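Cysteine synthase (Helicobacter pylori, PDB 6AHI) uses pyridoxal 5'-phosphate to make L-cysteine from O-acetyl-L-serine and hydrogen sulfide, and also has cystathionine beta-synthase activity. Local coordinates at residues I63-A74 and L90-F100; P27-H38 and E284-V295. All coordinates share one frame; numbering follows the deposited sequence.

Contact 1. Residues I63-A74 and L90-F100; sequences ITSKTTIIEPTA and LKTIFVVPEKF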
loop_
_atom_site.group_PDB
_atom_site.type_symbol
_atom_site.label_atom_id
_atom_site.label_comp_id
_atom_site.label_asym_id
_atom_site.label_seq_id
_atom_site.Cartn_x
_atom_site.Cartn_y
_atom_site.Cartn_z
ATOM N N ILE A 63 17.765 -23.212 -6.299
ATOM C CA ILE A 63 18.216 -22.180 -5.357
ATOM C C ILE A 63 18.757 -22.852 -4.094
ATOM O O ILE A 63 18.150 -23.759 -3.564
ATOM C CB ILE A 63 17.095 -21.176 -5.024
ATOM C CG1 ILE A 63 16.620 -20.433 -6.277
ATOM C CG2 ILE A 63 17.544 -20.216 -3.928
ATOM C CD1 ILE A 63 15.321 -19.680 -6.096
ATOM N N THR A 64 19.908 -22.369 -3.620
ATOM C CA THR A 64 20.461 -22.709 -2.295
ATOM C C THR A 64 20.896 -21.411 -1.596
ATOM O O THR A 64 20.648 -20.329 -2.126
ATOM C CB THR A 64 21.615 -23.719 -2.390
ATOM O OG1 THR A 64 22.756 -23.038 -2.912
ATOM C CG2 THR A 64 21.303 -24.924 -3.251
ATOM N N SER A 65 21.589 -21.535 -0.452
ATOM C CA SER A 65 21.726 -20.445 0.530
ATOM C C SER A 65 22.554 -19.289 -0.040
ATOM O O SER A 65 22.330 -18.129 0.337
ATOM C CB SER A 65 22.308 -20.936 1.824
ATOM O OG SER A 65 23.340 -21.867 1.572
ATOM N N LYS A 66 23.486 -19.611 -0.946
ATOM C CA LYS A 66 24.329 -18.613 -1.623
ATOM C C LYS A 66 24.192 -18.803 -3.142
ATOM O O LYS A 66 25.152 -18.953 -3.912
ATOM C CB LYS A 66 25.769 -18.699 -1.106
ATOM C CG LYS A 66 25.977 -18.099 0.278
ATOM C CD LYS A 66 25.749 -16.597 0.359
ATOM C CE LYS A 66 26.508 -15.955 1.505
ATOM N NZ LYS A 66 26.304 -14.488 1.560
ATOM N N THR A 67 22.932 -18.837 -3.559
ATOM C CA THR A 67 22.497 -18.493 -4.912
ATOM C C THR A 67 22.273 -16.976 -4.993
ATOM O O THR A 67 21.717 -16.370 -4.055
ATOM C CB THR A 67 21.188 -19.215 -5.242
ATOM O OG1 THR A 67 21.446 -20.614 -5.226
ATOM C CG2 THR A 67 20.607 -18.826 -6.583
ATOM N N THR A 68 22.672 -16.372 -6.117
ATOM C CA THR A 68 22.273 -15.010 -6.458
ATOM C C THR A 68 21.147 -15.067 -7.496
ATOM O O THR A 68 21.319 -15.702 -8.558
ATOM C CB THR A 68 23.416 -14.178 -7.046
ATOM O OG1 THR A 68 24.451 -14.034 -6.084
ATOM C CG2 THR A 68 22.965 -12.794 -7.453
ATOM N N ILE A 69 20.034 -14.384 -7.202
ATOM C CA ILE A 69 18.921 -14.252 -8.148
ATOM C C ILE A 69 19.211 -13.085 -9.089
ATOM O O ILE A 69 19.462 -11.977 -8.604
ATOM C CB ILE A 69 17.578 -13.983 -7.442
ATOM C CG1 ILE A 69 17.273 -14.973 -6.314
ATOM C CG2 ILE A 69 16.464 -13.936 -8.483
ATOM C CD1 ILE A 69 17.435 -16.413 -6.723
ATOM N N ILE A 70 19.121 -13.338 -10.405
ATOM C CA ILE A 70 19.229 -12.317 -11.446
ATOM C C ILE A 70 17.945 -12.326 -12.288
ATOM O O ILE A 70 17.545 -13.370 -12.747
ATOM C CB ILE A 70 20.454 -12.590 -12.333
ATOM C CG1 ILE A 70 21.711 -12.915 -11.513
ATOM C CG2 ILE A 70 20.685 -11.437 -13.300
ATOM C CD1 ILE A 70 22.933 -13.162 -12.340
ATOM N N GLU A 71 17.344 -11.157 -12.536
ATOM C CA GLU A 71 16.153 -11.062 -13.389
ATOM C C GLU A 71 16.116 -9.715 -14.107
ATOM O O GLU A 71 16.321 -8.678 -13.485
ATOM C CB GLU A 71 14.891 -11.293 -12.555
ATOM C CG GLU A 71 13.603 -11.378 -13.355
ATOM C CD GLU A 71 13.475 -12.508 -14.371
ATOM O OE1 GLU A 71 14.515 -13.164 -14.702
ATOM O OE2 GLU A 71 12.325 -12.728 -14.853
ATOM N N PRO A 72 15.843 -9.670 -15.440
ATOM C CA PRO A 72 15.445 -8.425 -16.101
ATOM C C PRO A 72 13.982 -8.105 -15.756
ATOM O O PRO A 72 13.150 -9.002 -15.743
ATOM C CB PRO A 72 15.619 -8.758 -17.591
ATOM C CG PRO A 72 15.265 -10.230 -17.645
ATOM C CD PRO A 72 15.874 -10.806 -16.377
ATOM N N THR A 73 13.678 -6.845 -15.442
ATOM C CA THR A 73 12.317 -6.483 -15.024
ATOM C C THR A 73 12.106 -4.995 -15.293
ATOM O O THR A 73 13.035 -4.243 -15.322
ATOM C CB THR A 73 12.026 -6.888 -13.563
ATOM O OG1 THR A 73 10.797 -6.352 -13.067
ATOM C CG2 THR A 73 13.095 -6.437 -12.600
ATOM N N ALA A 74 10.855 -4.626 -15.558
ATOM C CA ALA A 74 10.425 -3.234 -15.634
ATOM C C ALA A 74 9.794 -2.819 -14.296
ATOM O O ALA A 74 9.265 -1.713 -14.198
ATOM C CB ALA A 74 9.488 -3.034 -16.816
ATOM N N LEU A 90 18.903 -14.033 0.596
ATOM C CA LEU A 90 19.429 -14.189 -0.764
ATOM C C LEU A 90 19.767 -12.812 -1.354
ATOM O O LEU A 90 18.981 -11.878 -1.267
ATOM C CB LEU A 90 18.388 -14.877 -1.651
ATOM C CG LEU A 90 18.007 -16.306 -1.278
ATOM C CD1 LEU A 90 16.965 -16.855 -2.255
ATOM C CD2 LEU A 90 19.233 -17.200 -1.239
ATOM N N LYS A 91 20.900 -12.729 -2.054
ATOM C CA LYS A 91 21.238 -11.554 -2.886
ATOM C C LYS A 91 20.466 -11.610 -4.217
ATOM O O LYS A 91 20.213 -12.686 -4.771
ATOM C CB LYS A 91 22.751 -11.472 -3.141
ATOM C CG LYS A 91 23.597 -11.095 -1.933
ATOM C CD LYS A 91 23.179 -9.790 -1.282
ATOM C CE LYS A 91 24.099 -9.398 -0.154
ATOM N NZ LYS A 91 23.570 -8.259 0.624
ATOM N N THR A 92 20.127 -10.420 -4.724
ATOM C CA THR A 92 19.365 -10.233 -5.957
ATOM C C THR A 92 20.037 -9.157 -6.827
ATOM O O THR A 92 20.559 -8.176 -6.315
ATOM C CB THR A 92 17.913 -9.835 -5.664
ATOM O OG1 THR A 92 17.926 -8.627 -4.896
ATOM C CG2 THR A 92 17.149 -10.899 -4.908
ATOM N N ILE A 93 19.984 -9.354 -8.152
ATOM C CA ILE A 93 20.427 -8.365 -9.139
ATOM C C ILE A 93 19.288 -8.175 -10.146
ATOM O O ILE A 93 18.804 -9.148 -10.708
ATOM C CB ILE A 93 21.746 -8.796 -9.837
ATOM C CG1 ILE A 93 22.867 -9.097 -8.845
ATOM C CG2 ILE A 93 22.180 -7.743 -10.833
ATOM C CD1 ILE A 93 23.956 -9.986 -9.397
ATOM N N PHE A 94 18.839 -6.931 -10.339
ATOM C CA PHE A 94 17.811 -6.657 -11.333
ATOM C C PHE A 94 18.391 -5.767 -12.440
ATOM O O PHE A 94 19.121 -4.805 -12.184
ATOM C CB PHE A 94 16.549 -6.099 -10.676
ATOM C CG PHE A 94 16.007 -7.049 -9.645
ATOM C CD1 PHE A 94 15.610 -8.325 -9.996
ATOM C CD2 PHE A 94 15.935 -6.691 -8.314
ATOM C CE1 PHE A 94 15.126 -9.215 -9.050
ATOM C CE2 PHE A 94 15.478 -7.589 -7.363
ATOM C CZ PHE A 94 15.094 -8.854 -7.729
ATOM N N VAL A 95 18.072 -6.143 -13.687
ATOM C CA VAL A 95 18.470 -5.379 -14.858
ATOM C C VAL A 95 17.227 -4.665 -15.390
ATOM O O VAL A 95 16.244 -5.300 -15.767
ATOM C CB VAL A 95 19.131 -6.262 -15.927
ATOM C CG1 VAL A 95 19.761 -5.392 -17.005
ATOM C CG2 VAL A 95 20.162 -7.200 -15.315
ATOM N N VAL A 96 17.287 -3.331 -15.346
ATOM C CA VAL A 96 16.153 -2.463 -15.597
ATOM C C VAL A 96 16.581 -1.403 -16.604
ATOM O O VAL A 96 17.587 -0.731 -16.388
ATOM C CB VAL A 96 15.674 -1.803 -14.293
ATOM C CG1 VAL A 96 14.510 -0.849 -14.543
ATOM C CG2 VAL A 96 15.291 -2.857 -13.253
ATOM N N PRO A 97 15.825 -1.211 -17.694
ATOM C CA PRO A 97 16.113 -0.157 -18.652
ATOM C C PRO A 97 16.080 1.177 -17.910
ATOM O O PRO A 97 15.139 1.434 -17.245
ATOM C CB PRO A 97 14.876 -0.186 -19.551
ATOM C CG PRO A 97 14.467 -1.610 -19.509
ATOM C CD PRO A 97 14.676 -2.013 -18.070
ATOM N N GLU A 98 17.093 2.014 -18.090
ATOM C CA GLU A 98 17.100 3.329 -17.409
ATOM C C GLU A 98 15.862 4.113 -17.832
ATOM O O GLU A 98 15.542 4.134 -18.988
ATOM C CB GLU A 98 18.339 4.141 -17.783
ATOM C CG GLU A 98 19.636 3.434 -17.457
ATOM N N LYS A 99 15.156 4.731 -16.897
ATOM C CA LYS A 99 13.981 5.526 -17.318
ATOM C C LYS A 99 12.715 4.667 -17.390
ATOM O O LYS A 99 11.691 5.209 -17.767
ATOM N N PHE A 100 12.784 3.390 -17.036
ATOM C CA PHE A 100 11.581 2.525 -17.123
ATOM C C PHE A 100 10.671 2.920 -15.959
ATOM O O PHE A 100 9.544 3.378 -16.208
ATOM C CB PHE A 100 11.948 1.045 -17.118
ATOM C CG PHE A 100 11.668 0.390 -18.441
ATOM C CD1 PHE A 100 11.739 1.124 -19.611
ATOM C CD2 PHE A 100 11.294 -0.933 -18.517
ATOM C CE1 PHE A 100 11.464 0.540 -20.835
ATOM C CE2 PHE A 100 11.039 -1.527 -19.740
ATOM C CZ PHE A 100 11.125 -0.788 -20.897
HETATM O O HOH W 1 22.626 -14.979 -2.158
#

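Contact 2. Residues P27-H38 and E284-V295; sequences PLNSAIYAKLEH and EGSQVLTIFPDV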
loop_
_atom_site.group_PDB
_atom_site.type_symbol
_atom_site.label_atom_id
_atom_site.label_comp_id
_atom_site.label_asym_id
_atom_site.label_seq_id
_atom_site.Cartn_x
_atom_site.Cartn_y
_atom_site.Cartn_z
ATOM N N PRO A 27 -25.190 -4.923 -16.233
ATOM C CA PRO A 27 -26.585 -5.371 -16.251
ATOM C C PRO A 27 -27.121 -5.763 -14.872
ATOM O O PRO A 27 -26.374 -6.129 -13.991
ATOM C CB PRO A 27 -26.578 -6.578 -17.201
ATOM C CG PRO A 27 -25.393 -6.292 -18.130
ATOM C CD PRO A 27 -24.373 -5.609 -17.234
ATOM N N LEU A 28 -28.441 -5.672 -14.738
ATOM C CA LEU A 28 -29.183 -6.147 -13.605
ATOM C C LEU A 28 -28.719 -7.562 -13.220
ATOM O O LEU A 28 -28.595 -8.430 -14.085
ATOM C CB LEU A 28 -30.674 -6.126 -13.964
ATOM C CG LEU A 28 -31.610 -6.434 -12.791
ATOM C CD1 LEU A 28 -31.428 -5.423 -11.664
ATOM C CD2 LEU A 28 -33.063 -6.460 -13.245
ATOM N N ASN A 29 -28.376 -7.723 -11.937
ATOM C CA ASN A 29 -28.030 -8.981 -11.274
ATOM C C ASN A 29 -26.647 -9.483 -11.690
ATOM O O ASN A 29 -26.234 -10.537 -11.239
ATOM C CB ASN A 29 -29.074 -10.065 -11.538
ATOM C CG ASN A 29 -30.405 -9.725 -10.898
ATOM O OD1 ASN A 29 -30.417 -9.139 -9.820
ATOM N ND2 ASN A 29 -31.494 -10.063 -11.567
ATOM N N SER A 30 -25.955 -8.764 -12.568
ATOM C CA SER A 30 -24.577 -9.068 -12.884
ATOM C C SER A 30 -23.656 -8.370 -11.872
ATOM O O SER A 30 -24.051 -7.434 -11.156
ATOM C CB SER A 30 -24.244 -8.644 -14.283
ATOM O OG SER A 30 -25.039 -9.365 -15.213
ATOM N N ALA A 31 -22.400 -8.805 -11.842
ATOM C CA ALA A 31 -21.391 -8.228 -10.980
ATOM C C ALA A 31 -20.010 -8.400 -11.613
ATOM O O ALA A 31 -19.767 -9.389 -12.342
ATOM C CB ALA A 31 -21.397 -8.879 -9.620
ATOM N N ILE A 32 -19.114 -7.484 -11.242
ATOM C CA ILE A 32 -17.705 -7.624 -11.500
ATOM C C ILE A 32 -17.022 -7.780 -10.138
ATOM O O ILE A 32 -17.180 -6.957 -9.257
ATOM C CB ILE A 32 -17.135 -6.434 -12.306
ATOM C CG1 ILE A 32 -17.776 -6.312 -13.691
ATOM C CG2 ILE A 32 -15.613 -6.546 -12.404
ATOM C CD1 ILE A 32 -17.436 -5.039 -14.405
ATOM N N TYR A 33 -16.175 -8.801 -10.054
ATOM C CA TYR A 33 -15.323 -9.026 -8.915
ATOM C C TYR A 33 -13.877 -8.734 -9.316
ATOM O O TYR A 33 -13.368 -9.379 -10.176
ATOM C CB TYR A 33 -15.430 -10.464 -8.451
ATOM C CG TYR A 33 -16.809 -10.828 -8.017
ATOM C CD1 TYR A 33 -17.230 -10.552 -6.734
ATOM C CD2 TYR A 33 -17.707 -11.415 -8.882
ATOM C CE1 TYR A 33 -18.487 -10.921 -6.292
ATOM C CE2 TYR A 33 -18.995 -11.751 -8.463
ATOM C CZ TYR A 33 -19.379 -11.521 -7.160
ATOM O OH TYR A 33 -20.644 -11.869 -6.730
ATOM N N ALA A 34 -13.239 -7.829 -8.587
ATOM C CA ALA A 34 -11.863 -7.517 -8.795
ATOM C C ALA A 34 -11.063 -8.008 -7.607
ATOM O O ALA A 34 -11.245 -7.562 -6.462
ATOM C CB ALA A 34 -11.642 -6.045 -8.984
ATOM N N LYS A 35 -10.143 -8.919 -7.913
ATOM C CA LYS A 35 -9.191 -9.363 -6.945
ATOM C C LYS A 35 -8.142 -8.266 -6.745
ATOM O O LYS A 35 -7.505 -7.851 -7.700
ATOM C CB LYS A 35 -8.639 -10.697 -7.434
ATOM C CG LYS A 35 -7.694 -11.360 -6.470
ATOM C CD LYS A 35 -8.360 -11.902 -5.270
ATOM C CE LYS A 35 -7.521 -12.996 -4.652
ATOM N NZ LYS A 35 -7.873 -13.187 -3.239
ATOM N N LEU A 36 -8.008 -7.785 -5.500
ATOM C CA LEU A 36 -7.215 -6.613 -5.171
ATOM C C LEU A 36 -5.768 -7.004 -4.801
ATOM O O LEU A 36 -5.357 -6.882 -3.632
ATOM C CB LEU A 36 -7.884 -5.865 -4.012
ATOM C CG LEU A 36 -9.322 -5.420 -4.264
ATOM C CD1 LEU A 36 -9.788 -4.520 -3.131
ATOM C CD2 LEU A 36 -9.425 -4.725 -5.616
ATOM N N GLU A 37 -4.990 -7.323 -5.827
ATOM C CA GLU A 37 -3.629 -7.799 -5.686
ATOM C C GLU A 37 -2.669 -6.660 -5.372
ATOM O O GLU A 37 -1.566 -6.905 -4.952
ATOM C CB GLU A 37 -3.234 -8.524 -6.957
ATOM C CG GLU A 37 -3.934 -9.859 -7.044
ATOM C CD GLU A 37 -3.543 -10.790 -5.905
ATOM O OE1 GLU A 37 -2.308 -11.050 -5.748
ATOM O OE2 GLU A 37 -4.447 -11.224 -5.123
ATOM N N HIS A 38 -3.124 -5.423 -5.546
ATOM C CA HIS A 38 -2.333 -4.253 -5.196
ATOM C C HIS A 38 -2.139 -4.148 -3.677
ATOM O O HIS A 38 -1.237 -3.396 -3.246
ATOM C CB HIS A 38 -2.947 -2.988 -5.799
ATOM C CG HIS A 38 -4.216 -2.518 -5.158
ATOM N ND1 HIS A 38 -5.378 -3.266 -5.170
ATOM C CD2 HIS A 38 -4.502 -1.369 -4.516
ATOM C CE1 HIS A 38 -6.327 -2.583 -4.551
ATOM N NE2 HIS A 38 -5.817 -1.407 -4.156
ATOM N N GLU A 284 -27.999 -10.889 -18.126
ATOM C CA GLU A 284 -28.205 -10.506 -16.754
ATOM C C GLU A 284 -27.853 -11.702 -15.865
ATOM O O GLU A 284 -28.131 -12.830 -16.234
ATOM C CB GLU A 284 -29.671 -10.103 -16.523
ATOM C CG GLU A 284 -29.993 -8.787 -17.210
ATOM C CD GLU A 284 -31.420 -8.291 -17.082
ATOM O OE1 GLU A 284 -32.288 -9.064 -16.620
ATOM O OE2 GLU A 284 -31.650 -7.137 -17.462
ATOM N N GLY A 285 -27.279 -11.424 -14.698
ATOM C CA GLY A 285 -26.883 -12.445 -13.760
ATOM C C GLY A 285 -25.465 -12.963 -13.998
ATOM O O GLY A 285 -25.026 -13.826 -13.298
ATOM N N SER A 286 -24.732 -12.422 -14.963
ATOM C CA SER A 286 -23.381 -12.902 -15.227
ATOM C C SER A 286 -22.375 -12.356 -14.193
ATOM O O SER A 286 -22.531 -11.261 -13.687
ATOM C CB SER A 286 -22.985 -12.561 -16.620
ATOM O OG SER A 286 -23.785 -13.280 -17.554
ATOM N N GLN A 287 -21.338 -13.149 -13.879
ATOM C CA GLN A 287 -20.352 -12.804 -12.856
ATOM C C GLN A 287 -18.972 -12.767 -13.528
ATOM O O GLN A 287 -18.538 -13.753 -14.081
ATOM C CB GLN A 287 -20.390 -13.786 -11.687
ATOM C CG GLN A 287 -21.799 -14.126 -11.195
ATOM C CD GLN A 287 -22.402 -12.999 -10.396
ATOM O OE1 GLN A 287 -21.812 -12.491 -9.453
ATOM N NE2 GLN A 287 -23.594 -12.580 -10.799
ATOM N N VAL A 288 -18.344 -11.581 -13.542
ATOM C CA VAL A 288 -17.081 -11.379 -14.274
ATOM C C VAL A 288 -15.952 -11.165 -13.270
ATOM O O VAL A 288 -16.058 -10.281 -12.417
ATOM C CB VAL A 288 -17.191 -10.200 -15.255
ATOM C CG1 VAL A 288 -15.872 -9.892 -15.937
ATOM C CG2 VAL A 288 -18.277 -10.452 -16.287
ATOM N N LEU A 289 -14.896 -11.984 -13.350
ATOM C CA LEU A 289 -13.748 -11.832 -12.470
ATOM C C LEU A 289 -12.644 -11.070 -13.203
ATOM O O LEU A 289 -12.343 -11.411 -14.373
ATOM C CB LEU A 289 -13.243 -13.211 -12.081
ATOM C CG LEU A 289 -11.880 -13.289 -11.404
ATOM C CD1 LEU A 289 -11.871 -12.627 -10.032
ATOM C CD2 LEU A 289 -11.459 -14.740 -11.304
ATOM N N THR A 290 -12.022 -10.107 -12.518
ATOM C CA THR A 290 -10.791 -9.461 -13.024
ATOM C C THR A 290 -9.759 -9.359 -11.880
ATOM O O THR A 290 -10.021 -9.682 -10.752
ATOM C CB THR A 290 -11.130 -8.145 -13.740
ATOM O OG1 THR A 290 -9.990 -7.647 -14.453
ATOM C CG2 THR A 290 -11.596 -7.080 -12.779
ATOM N N ILE A 291 -8.562 -8.885 -12.219
ATOM C CA ILE A 291 -7.471 -8.715 -11.298
ATOM C C ILE A 291 -6.973 -7.282 -11.452
ATOM O O ILE A 291 -6.733 -6.843 -12.588
ATOM C CB ILE A 291 -6.335 -9.727 -11.571
ATOM C CG1 ILE A 291 -6.808 -11.168 -11.369
ATOM C CG2 ILE A 291 -5.112 -9.427 -10.710
ATOM C CD1 ILE A 291 -5.997 -12.126 -12.160
ATOM N N PHE A 292 -6.792 -6.600 -10.324
ATOM C CA PHE A 292 -6.140 -5.306 -10.255
ATOM C C PHE A 292 -4.694 -5.512 -9.828
ATOM O O PHE A 292 -4.436 -5.746 -8.652
ATOM C CB PHE A 292 -6.865 -4.378 -9.275
ATOM C CG PHE A 292 -8.225 -3.916 -9.720
ATOM C CD1 PHE A 292 -8.716 -4.235 -10.969
ATOM C CD2 PHE A 292 -9.019 -3.147 -8.883
ATOM C CE1 PHE A 292 -9.955 -3.790 -11.386
ATOM C CE2 PHE A 292 -10.273 -2.718 -9.287
ATOM C CZ PHE A 292 -10.737 -3.021 -10.545
ATOM N N PRO A 293 -3.715 -5.454 -10.753
ATOM C CA PRO A 293 -2.354 -5.892 -10.436
ATOM C C PRO A 293 -1.511 -5.075 -9.440
ATOM O O PRO A 293 -0.786 -5.681 -8.680
ATOM C CB PRO A 293 -1.667 -5.958 -11.812
ATOM C CG PRO A 293 -2.795 -6.109 -12.788
ATOM C CD PRO A 293 -3.893 -5.250 -12.195
ATOM N N ASP A 294 -1.590 -3.741 -9.430
ATOM C CA ASP A 294 -0.638 -2.971 -8.624
ATOM C C ASP A 294 -1.225 -1.626 -8.190
ATOM O O ASP A 294 -2.263 -1.215 -8.661
ATOM C CB ASP A 294 0.703 -2.860 -9.357
ATOM C CG ASP A 294 0.877 -1.730 -10.357
ATOM O OD1 ASP A 294 -0.141 -1.241 -10.901
ATOM O OD2 ASP A 294 2.076 -1.400 -10.652
ATOM N N VAL A 295 -0.487 -0.967 -7.284
ATOM C CA VAL A 295 -0.851 0.273 -6.636
ATOM C C VAL A 295 -0.525 1.469 -7.526
ATOM O O VAL A 295 0.485 1.467 -8.242
ATOM C CB VAL A 295 -0.140 0.444 -5.276
ATOM C CG1 VAL A 295 -0.527 -0.620 -4.293
ATOM C CG2 VAL A 295 1.375 0.524 -5.403
HETATM O O HOH W 2 -30.094 -5.038 -17.026
#

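Contact 1. Residues I63-A74 and L90-F100
Phe94 lies against Glu71 and Thr73 where strands 68-72 and 91-97 run side by side, parallel. From its CB, which touches Thr73 CG2 at 4.0 Å, the side chain leaves with CG anti to the carbonyl carbon (chi1 -58°). That turn brings CD1 to 3.6 Å from Glu71 O, which sits in plane at the ring edge; CD1 and CE1 also meet Glu71 CB, and Leu81 and Ala82 of helix 76-85 touch the Phe94 side chain. Glu71's carboxylate leads away to the backbone N-H groups of Leu145 and Gln146.

Five backbone hydrogen bonds alternate in direction: Ile69 N to Lys91 O, Ile93 N to Ile69 O (2.7 Å), Glu71 N to Ile93 O, Val95 N to Glu71 O (3.1 Å) and Thr73 N to Val95 O. On the other sheet face, Ile93 CD1 reaches Thr68 CG2 at 3.6 Å. At the start of the pair, Leu90 splits its methyls, CD1 on Ile63 CG2 (3.8 Å) and CD2 by Thr64 O, while a water joins Thr67 O to Lys91 N. This is the strand pairing of a right-handed beta-alpha-beta crossover through helix 76-85. Main-chain bonding between largely buried side chains implies a backbone-set register, the seam leading toward Asn76, a probable cofactor-binding residue.

Contact 2. Residues P27-H38 and E284-V295
Tyr33 and Thr290 sit in the middle of a run of six backbone hydrogen bonds joining parallel strands 31-36 and 287-292, from Ala31 N to Ser286 O through to Phe292 N to Lys35 O. Thr290 N to Tyr33 O is among the shortest at 2.8 Å, with an N-H...O angle of 170°.

Side-chain polar contacts gather at the strand starts. Gln287 bends at chi2 (-75°), setting OE1 in plane at the Tyr33 ring edge, 3.0 Å from Tyr33 OH; ring and amide planes stand 52° apart. Its NE2 donates to Gly285 O at 3.1 Å, approaching from above that carbonyl plane, and weakly to Asn29 O. A water links Leu28 N to Glu284 OE2.

Among apolar contacts, Ala34 CB sits 3.5 Å from the Phe292 ring centroid in a CH-pi contact over one face, and Leu36 CD2 lies beside Phe292 CD2 at 3.7 Å. Past the strands, His38 CB packs on Val295 CG1 (3.7 Å).

Lys35 NZ makes salt bridges to Glu163 and Glu167; Glu37 makes one to Arg48 through OE1 and a hydrogen bond to Thr14 through OE2. Peptide-to-peptide hydrogen bonds set the pair's register; beyond it, Asp294 OD2, hydrogen-bonded to Tyr299 OH and Asn76 ND2, is consistent with a second-shell role beside Asn76, which probably binds the cofactor.

The two contacts belong to different sheets on opposite sides of the chain's centre, their centres 33 Å apart and their nearest atoms about 8 Å apart. Contact 1 joins neighbouring strands of the four-stranded parallel sheet, whose order is 114-118, 91-97, 68-72, 141-142. Contact 2 lies in the six-stranded mixed sheet, where 31-36 stands between 16-19 and 287-292. Along the chain, 27-38 comes first, then both segments of contact 1, and 284-295 last, so contact 1 is nested in the loop that contact 2 closes. Helix 76-85, which connects the strands of contact 1, starts at Asn76 beside the end of contact 2, so the two sheets approach each other at the probable pyridoxal 5'-phosphate site.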